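Long-range contact in ribosome-inactivating protein 3 (Zea mays, PDB 2PQG), which belongs to the plant ribosome-inactivating protein family, whose members share a mixed beta-sheet packed with helices: residues T212-A226 against A236-D248. Numbering follows the deposited sequence.
Sequences TQGKQVQKWDRISKA and AVIPDMQKLGIKD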
loop_
_atom_site.group_PDB
_atom_site.type_symbol
_atom_site.label_atom_id
_atom_site.label_comp_id
_atom_site.label_asym_id
_atom_site.label_seq_id
_atom_site.Cartn_x
_atom_site.Cartn_y
_atom_site.Cartn_z
ATOM N N THR A 212 12.297 7.667 -9.876
ATOM C CA THR A 212 11.363 8.743 -10.164
ATOM C C THR A 212 9.932 8.371 -9.827
ATOM O O THR A 212 9.189 9.206 -9.307
ATOM C CB THR A 212 11.447 9.166 -11.644
ATOM O OG1 THR A 212 12.771 9.638 -11.921
ATOM C CG2 THR A 212 10.434 10.267 -11.946
ATOM N N GLN A 213 9.546 7.129 -10.125
ATOM C CA GLN A 213 8.189 6.667 -9.833
ATOM C C GLN A 213 7.971 6.706 -8.331
ATOM O O GLN A 213 6.936 7.187 -7.849
ATOM C CB GLN A 213 7.971 5.238 -10.327
ATOM C CG GLN A 213 7.875 5.080 -11.831
ATOM C CD GLN A 213 7.420 3.686 -12.238
ATOM O OE1 GLN A 213 6.261 3.476 -12.608
ATOM N NE2 GLN A 213 8.330 2.724 -12.159
ATOM N N GLY A 214 8.965 6.205 -7.602
ATOM C CA GLY A 214 8.887 6.185 -6.157
ATOM C C GLY A 214 8.699 7.576 -5.584
ATOM O O GLY A 214 7.933 7.774 -4.642
ATOM N N LYS A 215 9.396 8.552 -6.147
ATOM C CA LYS A 215 9.271 9.914 -5.648
ATOM C C LYS A 215 7.893 10.516 -5.890
ATOM O O LYS A 215 7.405 11.292 -5.080
ATOM C CB LYS A 215 10.349 10.799 -6.261
ATOM C CG LYS A 215 11.600 10.887 -5.421
ATOM C CD LYS A 215 12.788 11.121 -6.320
ATOM C CE LYS A 215 14.000 11.651 -5.568
ATOM N NZ LYS A 215 15.165 11.797 -6.503
ATOM N N GLN A 216 7.267 10.159 -7.002
ATOM C CA GLN A 216 5.943 10.674 -7.304
ATOM C C GLN A 216 4.951 9.985 -6.387
ATOM O O GLN A 216 4.041 10.616 -5.845
ATOM C CB GLN A 216 5.585 10.371 -8.744
ATOM C CG GLN A 216 6.657 10.763 -9.708
ATOM C CD GLN A 216 6.310 10.355 -11.106
ATOM O OE1 GLN A 216 6.175 9.164 -11.401
ATOM N NE2 GLN A 216 6.147 11.338 -11.985
ATOM N N VAL A 217 5.133 8.678 -6.229
ATOM C CA VAL A 217 4.268 7.885 -5.372
ATOM C C VAL A 217 4.213 8.493 -3.976
ATOM O O VAL A 217 3.144 8.563 -3.354
ATOM C CB VAL A 217 4.778 6.425 -5.259
ATOM C CG1 VAL A 217 4.095 5.716 -4.101
ATOM C CG2 VAL A 217 4.501 5.685 -6.546
ATOM N N GLN A 218 5.369 8.929 -3.489
ATOM C CA GLN A 218 5.461 9.514 -2.165
ATOM C C GLN A 218 4.873 10.908 -2.098
ATOM O O GLN A 218 4.775 11.477 -1.018
ATOM C CB GLN A 218 6.913 9.551 -1.700
ATOM C CG GLN A 218 7.483 8.185 -1.359
ATOM C CD GLN A 218 8.819 8.277 -0.657
ATOM O OE1 GLN A 218 9.871 8.310 -1.292
ATOM N NE2 GLN A 218 8.780 8.338 0.667
ATOM N N LYS A 219 4.481 11.461 -3.243
ATOM C CA LYS A 219 3.906 12.804 -3.270
ATOM C C LYS A 219 2.450 12.793 -3.716
ATOM O O LYS A 219 1.942 13.782 -4.246
ATOM C CB LYS A 219 4.728 13.719 -4.187
ATOM C CG LYS A 219 6.050 14.175 -3.593
ATOM C CD LYS A 219 5.817 14.991 -2.343
ATOM C CE LYS A 219 7.120 15.520 -1.766
ATOM N NZ LYS A 219 7.984 14.460 -1.184
ATOM N N TRP A 220 1.779 11.669 -3.486
ATOM C CA TRP A 220 0.382 11.512 -3.862
ATOM C C TRP A 220 -0.493 12.684 -3.450
ATOM O O TRP A 220 -1.371 13.098 -4.209
ATOM C CB TRP A 220 -0.192 10.247 -3.230
ATOM C CG TRP A 220 -1.601 9.959 -3.652
ATOM C CD1 TRP A 220 -2.031 9.696 -4.920
ATOM C CD2 TRP A 220 -2.763 9.891 -2.807
ATOM N NE1 TRP A 220 -3.383 9.453 -4.918
ATOM C CE2 TRP A 220 -3.853 9.551 -3.644
ATOM C CE3 TRP A 220 -2.975 10.041 -1.435
ATOM C CZ2 TRP A 220 -5.161 9.408 -3.140
ATOM C CZ3 TRP A 220 -4.282 9.891 -0.942
ATOM C CH2 TRP A 220 -5.351 9.560 -1.797
ATOM N N ASP A 221 -0.266 13.193 -2.240
ATOM C CA ASP A 221 -1.043 14.313 -1.707
ATOM C C ASP A 221 -0.787 15.557 -2.495
ATOM O O ASP A 221 -1.691 16.349 -2.761
ATOM C CB ASP A 221 -0.663 14.622 -0.262
ATOM C CG ASP A 221 -1.157 13.581 0.705
ATOM O OD1 ASP A 221 -1.066 13.821 1.928
ATOM O OD2 ASP A 221 -1.632 12.522 0.245
ATOM N N ARG A 222 0.473 15.731 -2.846
ATOM C CA ARG A 222 0.866 16.898 -3.580
ATOM C C ARG A 222 0.333 16.898 -4.990
ATOM O O ARG A 222 -0.161 17.924 -5.455
ATOM C CB ARG A 222 2.373 17.031 -3.590
ATOM C CG ARG A 222 2.779 18.418 -3.952
ATOM C CD ARG A 222 4.104 18.740 -3.357
ATOM N NE ARG A 222 5.195 18.381 -4.251
ATOM C CZ ARG A 222 6.450 18.242 -3.847
ATOM N NH1 ARG A 222 6.742 18.429 -2.563
ATOM N NH2 ARG A 222 7.407 17.937 -4.720
ATOM N N ILE A 223 0.426 15.770 -5.687
ATOM C CA ILE A 223 -0.102 15.775 -7.038
ATOM C C ILE A 223 -1.632 15.766 -7.011
ATOM O O ILE A 223 -2.279 16.073 -8.008
ATOM C CB ILE A 223 0.505 14.645 -7.939
ATOM C CG1 ILE A 223 -0.598 13.966 -8.740
ATOM C CG2 ILE A 223 1.364 13.702 -7.140
ATOM C CD1 ILE A 223 -0.329 14.002 -10.214
ATOM N N SER A 224 -2.213 15.455 -5.853
ATOM C CA SER A 224 -3.662 15.492 -5.725
ATOM C C SER A 224 -4.052 16.961 -5.606
ATOM O O SER A 224 -5.052 17.385 -6.179
ATOM C CB SER A 224 -4.130 14.729 -4.488
ATOM O OG SER A 224 -4.066 13.338 -4.718
ATOM N N LYS A 225 -3.262 17.733 -4.862
ATOM C CA LYS A 225 -3.523 19.164 -4.704
ATOM C C LYS A 225 -3.382 19.857 -6.061
ATOM O O LYS A 225 -4.192 20.712 -6.422
ATOM C CB LYS A 225 -2.553 19.781 -3.691
ATOM C CG LYS A 225 -2.781 19.291 -2.264
ATOM C CD LYS A 225 -1.934 20.026 -1.219
ATOM C CE LYS A 225 -2.419 19.659 0.178
ATOM N NZ LYS A 225 -1.858 20.525 1.245
ATOM N N ALA A 226 -2.354 19.477 -6.815
ATOM C CA ALA A 226 -2.141 20.044 -8.138
ATOM C C ALA A 226 -3.325 19.686 -9.029
ATOM O O ALA A 226 -3.747 20.489 -9.863
ATOM C CB ALA A 226 -0.847 19.506 -8.747
ATOM N N ALA A 236 -1.439 26.707 -15.385
ATOM C CA ALA A 236 -0.478 26.982 -14.327
ATOM C C ALA A 236 0.697 26.021 -14.295
ATOM O O ALA A 236 0.520 24.815 -14.472
ATOM C CB ALA A 236 -1.187 26.977 -12.960
ATOM N N VAL A 237 1.899 26.562 -14.087
ATOM C CA VAL A 237 3.094 25.735 -13.978
ATOM C C VAL A 237 3.266 25.446 -12.481
ATOM O O VAL A 237 3.104 26.342 -11.631
ATOM C CB VAL A 237 4.355 26.430 -14.538
ATOM C CG1 VAL A 237 4.631 27.705 -13.788
ATOM C CG2 VAL A 237 5.527 25.474 -14.435
ATOM N N ILE A 238 3.621 24.203 -12.166
ATOM C CA ILE A 238 3.744 23.757 -10.788
ATOM C C ILE A 238 5.121 23.243 -10.421
ATOM O O ILE A 238 5.485 22.118 -10.767
ATOM C CB ILE A 238 2.701 22.657 -10.519
ATOM C CG1 ILE A 238 1.331 23.098 -11.063
ATOM C CG2 ILE A 238 2.603 22.355 -9.033
ATOM C CD1 ILE A 238 0.151 22.442 -10.361
ATOM N N PRO A 239 5.876 24.049 -9.675
ATOM C CA PRO A 239 7.231 23.683 -9.252
ATOM C C PRO A 239 7.287 22.292 -8.655
ATOM O O PRO A 239 8.024 21.431 -9.136
ATOM C CB PRO A 239 7.583 24.765 -8.231
ATOM C CG PRO A 239 6.254 25.116 -7.635
ATOM C CD PRO A 239 5.297 25.090 -8.810
ATOM N N ASP A 240 6.504 22.079 -7.606
ATOM C CA ASP A 240 6.459 20.787 -6.933
ATOM C C ASP A 240 6.173 19.655 -7.917
ATOM O O ASP A 240 6.520 18.502 -7.659
ATOM C CB ASP A 240 5.384 20.802 -5.843
ATOM C CG ASP A 240 5.768 21.654 -4.655
ATOM O OD1 ASP A 240 4.908 21.880 -3.777
ATOM O OD2 ASP A 240 6.934 22.090 -4.594
ATOM N N MET A 241 5.549 19.995 -9.045
ATOM C CA MET A 241 5.207 19.012 -10.064
ATOM C C MET A 241 6.322 18.776 -11.076
ATOM O O MET A 241 6.621 17.620 -11.404
ATOM C CB MET A 241 3.928 19.429 -10.790
ATOM C CG MET A 241 2.660 19.130 -10.015
ATOM S SD MET A 241 2.530 17.406 -9.463
ATOM C CE MET A 241 2.594 17.659 -7.691
ATOM N N GLN A 242 6.906 19.864 -11.593
ATOM C CA GLN A 242 7.998 19.756 -12.559
ATOM C C GLN A 242 9.208 19.219 -11.819
ATOM O O GLN A 242 10.099 18.602 -12.407
ATOM C CB GLN A 242 8.260 21.120 -13.211
ATOM C CG GLN A 242 8.292 22.269 -12.249
ATOM C CD GLN A 242 8.222 23.605 -12.969
ATOM O OE1 GLN A 242 8.547 24.649 -12.400
ATOM N NE2 GLN A 242 7.784 23.579 -14.228
ATOM N N LYS A 243 9.249 19.481 -10.520
ATOM C CA LYS A 243 10.281 18.939 -9.645
ATOM C C LYS A 243 10.201 17.387 -9.839
ATOM O O LYS A 243 11.207 16.684 -9.874
ATOM C CB LYS A 243 9.907 19.206 -8.200
ATOM C CG LYS A 243 11.065 19.264 -7.232
ATOM C CD LYS A 243 10.644 19.688 -5.830
ATOM C CE LYS A 243 10.189 21.149 -5.791
ATOM N NZ LYS A 243 10.133 21.673 -4.398
ATOM N N LEU A 244 8.985 16.855 -9.974
ATOM C CA LEU A 244 8.753 15.419 -10.065
ATOM C C LEU A 244 8.702 14.825 -11.454
ATOM O O LEU A 244 8.464 13.623 -11.612
ATOM C CB LEU A 244 7.462 15.098 -9.307
ATOM C CG LEU A 244 7.460 15.284 -7.778
ATOM C CD1 LEU A 244 6.042 15.397 -7.247
ATOM C CD2 LEU A 244 8.191 14.109 -7.134
ATOM N N GLY A 245 8.930 15.671 -12.446
ATOM C CA GLY A 245 8.871 15.219 -13.819
ATOM C C GLY A 245 7.427 15.271 -14.323
ATOM O O GLY A 245 7.054 14.482 -15.196
ATOM N N ILE A 246 6.595 16.167 -13.766
ATOM C CA ILE A 246 5.195 16.320 -14.189
ATOM C C ILE A 246 4.988 17.801 -14.443
ATOM O O ILE A 246 5.249 18.659 -13.573
ATOM C CB ILE A 246 4.238 15.739 -13.166
ATOM C CG1 ILE A 246 4.807 14.403 -12.668
ATOM C CG2 ILE A 246 2.897 15.505 -13.855
ATOM C CD1 ILE A 246 3.988 13.805 -11.550
ATOM N N LYS A 247 4.506 18.122 -15.639
ATOM C CA LYS A 247 4.345 19.513 -16.051
ATOM C C LYS A 247 2.880 19.939 -16.022
ATOM O O LYS A 247 2.542 20.999 -15.495
ATOM C CB LYS A 247 4.928 19.729 -17.449
ATOM C CG LYS A 247 5.181 18.444 -18.221
ATOM C CD LYS A 247 5.654 18.735 -19.636
ATOM C CE LYS A 247 7.116 18.361 -19.816
ATOM N NZ LYS A 247 7.794 19.237 -20.811
ATOM N N ASP A 248 2.016 19.105 -16.592
ATOM C CA ASP A 248 0.653 19.499 -16.901
ATOM C C ASP A 248 -0.323 18.374 -16.574
ATOM O O ASP A 248 0.080 17.209 -16.473
ATOM C CB ASP A 248 0.480 19.969 -18.355
ATOM C CG ASP A 248 1.044 19.014 -19.346
ATOM O OD1 ASP A 248 0.939 17.791 -19.125
ATOM O OD2 ASP A 248 1.589 19.478 -20.363
#
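Arg-222 reaches from helix 220-232 over the short helix that begins at Pro-239 and is followed by a Schellman motif at Gly-245. Here, at the periphery of the ribosome-inactivating protein fold, the chain folds back after helix 220-232 and packs 236-248 against that helix and helix 211-217. NH2 of Arg-222 donates to Asp-240 O at 3.1 Å, meeting a lone pair in the carbonyl plane. The Asp-240 side chain covers one guanidinium face and Lys-219 CD the opposite one. OD1 lies well out of the guanidinium plane, and the 3.5 Å approach of Arg-222 NE to Asp-240 OD1 is a contact of charges with no N-H aimed at it. Lys-243 NZ adds a salt bridge, with a weak hydrogen bond, to Asp-240 OD2, completing a three-residue network. A bend at chi3 (90°) turns the guanidinium across the Asp-240 side chain.

On the buried side, Met-241 CG and Ile-238 CD1 both meet Ala-226 CB. Leu-244 sits at the bend between the helices, CD1 against Lys-219 CB and CD2 against Lys-215 O. Beyond it, Gln-216 NE2 makes a weak, bent hydrogen bond (127° at the hydrogen) to Leu-244 O. Trp-230 backs Ile-238 and Met-241, and Ala-252 backs Ile-223 and Ile-246. Bends at chi2 and chi3 carry Met-241 CE to 3.4 Å from Ile-223 CA.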